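Local coordinates for protein glutathione S-transferase (Bombyx mori, PDB 3AY8) that probably transfers glutathione to electrophilic compounds as a homodimeric cytosolic enzyme of the glutathione transferase family, at residues A72-L75 with A76-G80; K110-A113 with I114-I118; S129-D132 with D133-T137. All blocks are in the same frame, centred on the assembly; numbering follows the deposited sequence.

Overall arrangement
The three contacts follow one another along the chain, each within a single helix. Contact 1 closes helix 68-79, the last helix of the thioredoxin-like N-terminal domain, beside the four-stranded mixed sheet and close to the second subunit. Contacts 2 and 3 lie on the other side of the chain's centre, in the helical C-terminal domain: contact 2 near the end of helix 90-120, contact 3 near the start of helix 128-147. Their centres are about 11 Å apart and they touch. Contact 1 is about 30 and 32 Å from them, centre to centre, so it belongs to the thioredoxin-like domain at the dimer side, while contacts 2 and 3 tie together two consecutive helices of the C-terminal domain.

Contact 1 (A72-L75 with A76-G80); sequences ACYL and ADKYG
Y74 and K78, one helical turn apart, run side by side and point the same way, with CB of K78 lying over one face of the Y74 ring, 4.3 Å above its plane and toward the rim. Both side chains start with CG anti to the backbone N (chi1 171° in Y74, -176° in K78), and the lysine chain then bends at chi2 and chi4, so that its NZ comes to 3.4 Å from the phenol OH of Y74. A second side of K78 meets Y79: CG of the lysine stands 3.4 Å above the Y79 ring, again off-centre. At the edge of that ring, near its plane, sits the CD2 methyl of L75, 4.1 Å from CD2 of Y79. Behind these side chains the helical bonds run on to Y79, whose N bonds L75 O at 2.9 Å; N of G80, the first residue past the helix, bonds A76 O at 3.0 Å and only weakly reaches L75 O. On another side of the helix a water spans the turn, donating to D77 OD2 at 2.6 Å and weakly to C73 O, while D77 also forms a salt bridge with R93. The hydroxyls of Y74 and Y79 both hydrogen-bond to OD2 of D60, and Y74 OH also bonds Q91 of the second subunit. With the K78 ammonium in a long, weak ion pair to the same carboxylate, D60 probably stays ionised, and this polar cluster ties the helix end to strand 57-60 and, through Y74, to the dimer partner.

Contact 2 (K110-A113 with I114-I118); sequences KIRA and ICFPI
The R112 guanidinium and the F116 ring lie face against face, one helical turn apart, their planes 26° from parallel; F116 also meets the ring of F120, further along the same helix. CD1 of F116 sits 3.6 Å above the guanidinium plane, displaced toward its rim, and NH2 in turn stands over one face of the phenyl ring; NH1 lies 3.7 Å from both CD1 and CE1 of F116. The overlap is therefore an offset one, along one side of the ring. In both residues the first torsion sets CG opposite the backbone N (chi1 -154° in R112, -178° in F116), and the arginine stays extended as far as NE, which brings its flat end level with the phenyl group. The backbone below is held by F116 N to R112 O at 2.9 Å and by C115 N to I111 O, whereas I114 N makes just weak bonds to K110 O and I111 O. P117 has no N-H to give, and its ring takes the place of the next helical bond: CD lies 3.3 Å from A113 O, and the helix kinks there. A water donates to A113 O at 3.0 Å and to I114 O as well, so A113 O keeps a hydrogen-bond donor in spite of the proline. On a neighbouring face of the helix CG2 of I111 is 4.2 Å from SG of C115. I114 packs on L130 and L134 of helix 128-147, while I111 and C115 both meet I170 of helix 158-173, and C115 also reaches F206 and V210 of helix 196-213.

Contact 3 (S129-D132 with D133-T137); sequences SLKD and DLNST
K131 packed beside N135 is an i to i+4 contact on the surface of the first turns of helix 128-147, in the all-helical C-terminal domain. The two side chains lie alongside and point the same way. With chi1 at 179° and every later torsion extended, the K131 chain runs straight out, so its aliphatic part, not its ammonium, passes the asparagine. CB of N135 rests 3.4 Å from the K131 carbonyl oxygen, the same oxygen that accepts the N135 backbone N-H at 2.9 Å. The bonds on either side of it in sequence repeat the pattern: D133 N bonds S129 O at 3.0 Å, L134 N bonds L130 O with a nearly straight N-H...O angle of 167°, and S136 N bonds D132 O. Each time the CB of the donor residue also settles against the acceptor's carbonyl, as CB of D133 does at 3.4 Å from S129 O. Round these turns, then, side chains meet backbone carbonyls more than each other. L130 and L134 face inward, packing on I114 of helix 90-120, and L134 and K131 also touch W175. D133 is carried away from the preceding turn (chi1 -158°), to where K110 sits, and its OD1 forms a salt bridge with NZ of K110, which also hydrogen-bonds T137 OG1. Chemically, the surface side of this segment is held mainly by its own main-chain bonds, while the K110 ammonium, shared between D133 and T137, gives a polar tie to helix 90-120 and would be expected to keep the D133 carboxylate ionised.

Contact 1 (A72-L75 with A76-G80)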
ATOM      1  N   ALA A  72       2.092  12.168  -3.216  1.00 24.19           N
ATOM      2  CA  ALA A  72       2.766  12.165  -4.511  1.00 24.63           C
ATOM      3  C   ALA A  72       1.794  12.304  -5.702  1.00 25.01           C
ATOM      4  O   ALA A  72       2.038  13.100  -6.621  1.00 24.75           O
ATOM      5  CB  ALA A  72       3.631  10.912  -4.668  1.00 24.07           C
ATOM      6  N   CYS A  73       0.708  11.533  -5.679  1.00 24.95           N
ATOM      7  CA  CYS A  73      -0.298  11.581  -6.747  1.00 26.22           C
ATOM      8  C   CYS A  73      -1.061  12.915  -6.748  1.00 26.23           C
ATOM      9  O   CYS A  73      -1.393  13.446  -7.801  1.00 26.43           O
ATOM     10  CB  CYS A  73      -1.296  10.419  -6.605  1.00 26.06           C
ATOM     11  SG  CYS A  73      -0.563   8.776  -6.815  1.00 26.90           S
ATOM     12  N   TYR A  74      -1.352  13.425  -5.561  1.00 27.12           N
ATOM     13  CA  TYR A  74      -2.062  14.693  -5.415  1.00 28.19           C
ATOM     14  C   TYR A  74      -1.212  15.862  -5.938  1.00 28.58           C
ATOM     15  O   TYR A  74      -1.692  16.686  -6.728  1.00 28.05           O
ATOM     16  CB  TYR A  74      -2.436  14.922  -3.956  1.00 28.44           C
ATOM     17  CG  TYR A  74      -2.986  16.306  -3.704  1.00 30.80           C
ATOM     18  CD1 TYR A  74      -4.286  16.639  -4.096  1.00 31.70           C
ATOM     19  CD2 TYR A  74      -2.206  17.287  -3.102  1.00 30.82           C
ATOM     20  CE1 TYR A  74      -4.787  17.910  -3.891  1.00 33.18           C
ATOM     21  CE2 TYR A  74      -2.700  18.567  -2.888  1.00 32.33           C
ATOM     22  CZ  TYR A  74      -3.992  18.871  -3.285  1.00 33.23           C
ATOM     23  OH  TYR A  74      -4.511  20.127  -3.070  1.00 34.19           O
ATOM     24  N   LEU A  75       0.047  15.915  -5.495  1.00 28.19           N
ATOM     25  CA  LEU A  75       1.003  16.908  -5.992  1.00 28.69           C
ATOM     26  C   LEU A  75       1.212  16.842  -7.507  1.00 29.17           C
ATOM     27  O   LEU A  75       1.252  17.883  -8.178  1.00 28.89           O
ATOM     28  CB  LEU A  75       2.353  16.769  -5.271  1.00 28.18           C
ATOM     29  CG  LEU A  75       2.389  17.080  -3.778  1.00 27.60           C
ATOM     30  CD1 LEU A  75       3.810  16.904  -3.241  1.00 27.52           C
ATOM     31  CD2 LEU A  75       1.917  18.509  -3.521  1.00 28.25           C
ATOM     32  N   ALA A  76       1.351  15.629  -8.045  1.00 29.24           N
ATOM     33  CA  ALA A  76       1.575  15.472  -9.479  1.00 30.23           C
ATOM     34  C   ALA A  76       0.391  16.007 -10.312  1.00 31.20           C
ATOM     35  O   ALA A  76       0.601  16.749 -11.277  1.00 31.06           O
ATOM     36  CB  ALA A  76       1.885  14.041  -9.827  1.00 30.30           C
ATOM     37  N   ASP A  77      -0.838  15.646  -9.926  1.00 31.41           N
ATOM     38  CA  ASP A  77      -2.040  16.118 -10.629  1.00 32.69           C
ATOM     39  C   ASP A  77      -2.332  17.611 -10.376  1.00 33.57           C
ATOM     40  O   ASP A  77      -2.731  18.320 -11.290  1.00 33.25           O
ATOM     41  CB  ASP A  77      -3.271  15.258 -10.277  1.00 32.02           C
ATOM     42  CG  ASP A  77      -3.373  13.981 -11.117  1.00 32.61           C
ATOM     43  OD1 ASP A  77      -2.644  13.848 -12.123  1.00 34.66           O
ATOM     44  OD2 ASP A  77      -4.194  13.095 -10.779  1.00 31.48           O
ATOM     45  N   LYS A  78      -2.126  18.082  -9.147  1.00 34.57           N
ATOM     46  CA  LYS A  78      -2.450  19.469  -8.819  1.00 36.44           C
ATOM     47  C   LYS A  78      -1.422  20.481  -9.370  1.00 37.50           C
ATOM     48  O   LYS A  78      -1.809  21.530  -9.890  1.00 37.71           O
ATOM     49  CB  LYS A  78      -2.664  19.640  -7.305  1.00 36.21           C
ATOM     50  CG  LYS A  78      -3.097  21.040  -6.869  1.00 37.91           C
ATOM     51  CD  LYS A  78      -4.599  21.180  -6.758  1.00 40.59           C
ATOM     52  CE  LYS A  78      -4.997  22.612  -6.414  1.00 43.01           C
ATOM     53  NZ  LYS A  78      -4.661  22.984  -4.990  1.00 44.46           N
ATOM     54  N   TYR A  79      -0.134  20.151  -9.284  1.00 38.04           N
ATOM     55  CA  TYR A  79       0.936  21.107  -9.602  1.00 39.17           C
ATOM     56  C   TYR A  79       1.867  20.704 -10.745  1.00 40.02           C
ATOM     57  O   TYR A  79       2.695  21.509 -11.176  1.00 40.33           O
ATOM     58  CB  TYR A  79       1.739  21.457  -8.335  1.00 39.00           C
ATOM     59  CG  TYR A  79       0.874  22.049  -7.243  1.00 39.60           C
ATOM     60  CD1 TYR A  79       0.350  23.338  -7.365  1.00 41.75           C
ATOM     61  CD2 TYR A  79       0.551  21.310  -6.109  1.00 39.85           C
ATOM     62  CE1 TYR A  79      -0.480  23.879  -6.376  1.00 42.43           C
ATOM     63  CE2 TYR A  79      -0.264  21.837  -5.113  1.00 41.98           C
ATOM     64  CZ  TYR A  79      -0.776  23.126  -5.254  1.00 43.08           C
ATOM     65  OH  TYR A  79      -1.587  23.650  -4.279  1.00 44.13           O
ATOM     66  N   GLY A  80       1.728  19.481 -11.251  1.00 40.69           N
ATOM     67  CA  GLY A  80       2.542  19.021 -12.381  1.00 42.29           C
ATOM     68  C   GLY A  80       2.389  19.882 -13.626  1.00 43.42           C
ATOM     69  O   GLY A  80       1.276  20.227 -14.015  1.00 43.64           O
TER
HETATM   70  O   HOH W   1      -4.225  12.384  -8.273  1.00 30.74           O

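Contact 2 (K110-A113 with I114-I118)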
ATOM      1  N   LYS A 110       8.311  -4.847   3.985  1.00 24.27           N
ATOM      2  CA  LYS A 110       9.320  -5.860   4.295  1.00 24.71           C
ATOM      3  C   LYS A 110      10.643  -5.255   4.785  1.00 24.63           C
ATOM      4  O   LYS A 110      11.353  -5.869   5.570  1.00 24.79           O
ATOM      5  CB  LYS A 110       9.533  -6.766   3.086  1.00 24.80           C
ATOM      6  CG  LYS A 110       8.350  -7.715   2.853  1.00 25.62           C
ATOM      7  CD  LYS A 110       8.519  -8.523   1.575  1.00 27.51           C
ATOM      8  CE  LYS A 110       7.175  -9.186   1.175  1.00 27.21           C
ATOM      9  NZ  LYS A 110       7.452 -10.226   0.150  1.00 29.54           N
ATOM     10  N   ILE A 111      10.959  -4.051   4.319  1.00 24.74           N
ATOM     11  CA  ILE A 111      12.069  -3.275   4.872  1.00 24.90           C
ATOM     12  C   ILE A 111      11.760  -2.936   6.333  1.00 25.99           C
ATOM     13  O   ILE A 111      12.572  -3.149   7.233  1.00 26.53           O
ATOM     14  CB  ILE A 111      12.318  -1.994   4.028  1.00 24.33           C
ATOM     15  CG1 ILE A 111      12.824  -2.385   2.625  1.00 23.18           C
ATOM     16  CG2 ILE A 111      13.296  -1.046   4.751  1.00 24.39           C
ATOM     17  CD1 ILE A 111      12.838  -1.216   1.552  1.00 21.05           C
ATOM     18  N   ARG A 112      10.554  -2.438   6.564  1.00 26.67           N
ATOM     19  CA  ARG A 112      10.118  -2.099   7.906  1.00 28.10           C
ATOM     20  C   ARG A 112      10.096  -3.310   8.869  1.00 27.31           C
ATOM     21  O   ARG A 112      10.478  -3.178  10.029  1.00 26.82           O
ATOM     22  CB  ARG A 112       8.742  -1.466   7.828  1.00 28.23           C
ATOM     23  CG  ARG A 112       8.446  -0.547   8.956  1.00 33.10           C
ATOM     24  CD  ARG A 112       6.985  -0.102   8.900  1.00 38.50           C
ATOM     25  NE  ARG A 112       6.750   0.967   9.863  1.00 43.73           N
ATOM     26  CZ  ARG A 112       6.168   0.805  11.049  1.00 46.91           C
ATOM     27  NH1 ARG A 112       6.009   1.856  11.850  1.00 48.81           N
ATOM     28  NH2 ARG A 112       5.729  -0.393  11.436  1.00 47.18           N
ATOM     29  N   ALA A 113       9.649  -4.466   8.378  1.00 27.00           N
ATOM     30  CA  ALA A 113       9.636  -5.714   9.170  1.00 27.92           C
ATOM     31  C   ALA A 113      11.024  -6.060   9.709  1.00 27.98           C
ATOM     32  O   ALA A 113      11.157  -6.590  10.811  1.00 28.09           O
ATOM     33  CB  ALA A 113       9.082  -6.869   8.354  1.00 27.63           C
ATOM     34  N   ILE A 114      12.049  -5.735   8.933  1.00 28.29           N
ATOM     35  CA  ILE A 114      13.441  -5.905   9.357  1.00 28.92           C
ATOM     36  C   ILE A 114      13.911  -4.772  10.279  1.00 29.69           C
ATOM     37  O   ILE A 114      14.429  -5.025  11.375  1.00 30.04           O
ATOM     38  CB  ILE A 114      14.370  -6.018   8.128  1.00 28.96           C
ATOM     39  CG1 ILE A 114      14.100  -7.333   7.391  1.00 28.56           C
ATOM     40  CG2 ILE A 114      15.876  -5.888   8.520  1.00 28.26           C
ATOM     41  CD1 ILE A 114      14.484  -7.298   5.909  1.00 30.00           C
ATOM     42  N   CYS A 115      13.707  -3.527   9.853  1.00 29.91           N
ATOM     43  CA  CYS A 115      14.340  -2.386  10.525  1.00 31.00           C
ATOM     44  C   CYS A 115      13.661  -1.869  11.790  1.00 31.61           C
ATOM     45  O   CYS A 115      14.350  -1.446  12.716  1.00 31.82           O
ATOM     46  CB  CYS A 115      14.574  -1.235   9.547  1.00 30.52           C
ATOM     47  SG  CYS A 115      15.648  -1.687   8.177  1.00 30.52           S
ATOM     48  N   PHE A 116      12.331  -1.884  11.828  1.00 32.60           N
ATOM     49  CA  PHE A 116      11.593  -1.364  12.979  1.00 33.62           C
ATOM     50  C   PHE A 116      11.919  -2.096  14.297  1.00 33.93           C
ATOM     51  O   PHE A 116      12.116  -1.449  15.330  1.00 34.11           O
ATOM     52  CB  PHE A 116      10.085  -1.380  12.709  1.00 33.97           C
ATOM     53  CG  PHE A 116       9.257  -0.818  13.833  1.00 36.16           C
ATOM     54  CD1 PHE A 116       8.858   0.523  13.816  1.00 37.74           C
ATOM     55  CD2 PHE A 116       8.868  -1.624  14.903  1.00 37.66           C
ATOM     56  CE1 PHE A 116       8.091   1.053  14.850  1.00 38.32           C
ATOM     57  CE2 PHE A 116       8.106  -1.101  15.952  1.00 38.41           C
ATOM     58  CZ  PHE A 116       7.714   0.239  15.922  1.00 39.32           C
ATOM     59  N   PRO A 117      11.955  -3.442  14.282  1.00 34.10           N
ATOM     60  CA  PRO A 117      12.267  -4.109  15.545  1.00 34.20           C
ATOM     61  C   PRO A 117      13.710  -3.896  15.992  1.00 34.73           C
ATOM     62  O   PRO A 117      13.991  -3.955  17.196  1.00 34.85           O
ATOM     63  CB  PRO A 117      12.015  -5.585  15.229  1.00 34.08           C
ATOM     64  CG  PRO A 117      11.036  -5.553  14.095  1.00 34.08           C
ATOM     65  CD  PRO A 117      11.489  -4.408  13.269  1.00 33.97           C
ATOM     66  N   ILE A 118      14.606  -3.667  15.028  1.00 34.52           N
ATOM     67  CA  ILE A 118      16.017  -3.403  15.307  1.00 34.82           C
ATOM     68  C   ILE A 118      16.188  -2.000  15.908  1.00 35.70           C
ATOM     69  O   ILE A 118      16.989  -1.808  16.826  1.00 35.73           O
ATOM     70  CB  ILE A 118      16.900  -3.561  14.032  1.00 34.15           C
ATOM     71  CG1 ILE A 118      17.008  -5.032  13.635  1.00 33.59           C
ATOM     72  CG2 ILE A 118      18.289  -2.952  14.228  1.00 33.47           C
ATOM     73  CD1 ILE A 118      17.703  -5.274  12.296  1.00 33.07           C
TER
HETATM   74  O   HOH W   2      13.362  -7.546  12.572  1.00 37.25           O

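Contact 3 (S129-D132 with D133-T137)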
ATOM      1  N   SER A 129      14.278 -15.509   7.724  1.00 30.24           N
ATOM      2  CA  SER A 129      12.927 -15.465   7.138  1.00 30.05           C
ATOM      3  C   SER A 129      12.566 -14.086   6.561  1.00 29.70           C
ATOM      4  O   SER A 129      11.989 -13.971   5.472  1.00 29.85           O
ATOM      5  CB  SER A 129      11.886 -15.854   8.188  1.00 30.21           C
ATOM      6  OG  SER A 129      12.004 -15.012   9.335  1.00 30.74           O
ATOM      7  N   LEU A 130      12.903 -13.042   7.303  1.00 29.21           N
ATOM      8  CA  LEU A 130      12.637 -11.669   6.865  1.00 28.75           C
ATOM      9  C   LEU A 130      13.493 -11.268   5.666  1.00 28.55           C
ATOM     10  O   LEU A 130      13.029 -10.534   4.779  1.00 27.98           O
ATOM     11  CB  LEU A 130      12.895 -10.713   8.017  1.00 28.37           C
ATOM     12  CG  LEU A 130      12.007 -10.934   9.242  1.00 29.11           C
ATOM     13  CD1 LEU A 130      12.349  -9.882  10.292  1.00 30.68           C
ATOM     14  CD2 LEU A 130      10.524 -10.879   8.867  1.00 29.74           C
ATOM     15  N   LYS A 131      14.742 -11.742   5.666  1.00 28.05           N
ATOM     16  CA  LYS A 131      15.691 -11.487   4.586  1.00 28.53           C
ATOM     17  C   LYS A 131      15.184 -12.129   3.303  1.00 28.09           C
ATOM     18  O   LYS A 131      15.155 -11.488   2.254  1.00 28.44           O
ATOM     19  CB  LYS A 131      17.070 -12.050   4.956  1.00 28.75           C
ATOM     20  CG  LYS A 131      18.155 -11.878   3.904  1.00 30.87           C
ATOM     21  CD  LYS A 131      19.501 -12.438   4.385  1.00 33.52           C
ATOM     22  CE  LYS A 131      20.586 -12.205   3.343  1.00 36.54           C
ATOM     23  NZ  LYS A 131      21.927 -12.663   3.831  1.00 37.44           N
ATOM     24  N   ASP A 132      14.786 -13.397   3.393  1.00 27.46           N
ATOM     25  CA  ASP A 132      14.239 -14.111   2.241  1.00 27.69           C
ATOM     26  C   ASP A 132      12.978 -13.438   1.702  1.00 27.10           C
ATOM     27  O   ASP A 132      12.778 -13.363   0.492  1.00 27.06           O
ATOM     28  CB  ASP A 132      13.898 -15.550   2.623  1.00 27.69           C
ATOM     29  CG  ASP A 132      15.117 -16.370   2.972  1.00 29.27           C
ATOM     30  OD1 ASP A 132      16.262 -15.894   2.790  1.00 31.44           O
ATOM     31  OD2 ASP A 132      14.926 -17.502   3.453  1.00 31.62           O
ATOM     32  N   ASP A 133      12.126 -12.981   2.615  1.00 26.49           N
ATOM     33  CA  ASP A 133      10.866 -12.332   2.252  1.00 26.59           C
ATOM     34  C   ASP A 133      11.146 -11.062   1.447  1.00 26.47           C
ATOM     35  O   ASP A 133      10.576 -10.873   0.373  1.00 26.50           O
ATOM     36  CB  ASP A 133      10.056 -12.015   3.513  1.00 26.80           C
ATOM     37  CG  ASP A 133       8.561 -11.840   3.234  1.00 28.62           C
ATOM     38  OD1 ASP A 133       8.083 -12.213   2.132  1.00 29.13           O
ATOM     39  OD2 ASP A 133       7.870 -11.302   4.124  1.00 29.21           O
ATOM     40  N   LEU A 134      12.049 -10.220   1.950  1.00 25.55           N
ATOM     41  CA  LEU A 134      12.431  -9.016   1.235  1.00 25.97           C
ATOM     42  C   LEU A 134      13.076  -9.342  -0.121  1.00 25.67           C
ATOM     43  O   LEU A 134      12.750  -8.725  -1.119  1.00 25.51           O
ATOM     44  CB  LEU A 134      13.365  -8.121   2.072  1.00 25.33           C
ATOM     45  CG  LEU A 134      13.881  -6.854   1.362  1.00 25.89           C
ATOM     46  CD1 LEU A 134      12.747  -5.952   0.823  1.00 26.65           C
ATOM     47  CD2 LEU A 134      14.827  -6.048   2.263  1.00 25.43           C
ATOM     48  N   ASN A 135      13.988 -10.310  -0.139  1.00 26.09           N
ATOM     49  CA  ASN A 135      14.655 -10.707  -1.380  1.00 26.15           C
ATOM     50  C   ASN A 135      13.692 -11.197  -2.466  1.00 26.38           C
ATOM     51  O   ASN A 135      13.897 -10.922  -3.643  1.00 26.13           O
ATOM     52  CB  ASN A 135      15.781 -11.718  -1.089  1.00 25.98           C
ATOM     53  CG  ASN A 135      17.082 -11.037  -0.653  1.00 26.21           C
ATOM     54  OD1 ASN A 135      17.920 -11.630   0.042  1.00 28.46           O
ATOM     55  ND2 ASN A 135      17.261  -9.795  -1.064  1.00 23.67           N
ATOM     56  N   SER A 136      12.608 -11.868  -2.068  1.00 26.70           N
ATOM     57  CA  SER A 136      11.568 -12.257  -3.016  1.00 27.41           C
ATOM     58  C   SER A 136      10.875 -11.032  -3.656  1.00 27.60           C
ATOM     59  O   SER A 136      10.553 -11.026  -4.865  1.00 27.62           O
ATOM     60  CB  SER A 136      10.540 -13.156  -2.315  1.00 28.02           C
ATOM     61  OG  SER A 136       9.369 -13.268  -3.106  1.00 32.58           O
ATOM     62  N   THR A 137      10.655  -9.997  -2.845  1.00 26.64           N
ATOM     63  CA  THR A 137      10.085  -8.741  -3.340  1.00 25.97           C
ATOM     64  C   THR A 137      11.092  -7.992  -4.204  1.00 25.81           C
ATOM     65  O   THR A 137      10.732  -7.447  -5.251  1.00 24.97           O
ATOM     66  CB  THR A 137       9.537  -7.884  -2.179  1.00 26.05           C
ATOM     67  OG1 THR A 137       8.340  -8.510  -1.708  1.00 25.90           O
ATOM     68  CG2 THR A 137       9.197  -6.447  -2.646  1.00 24.78           C
TER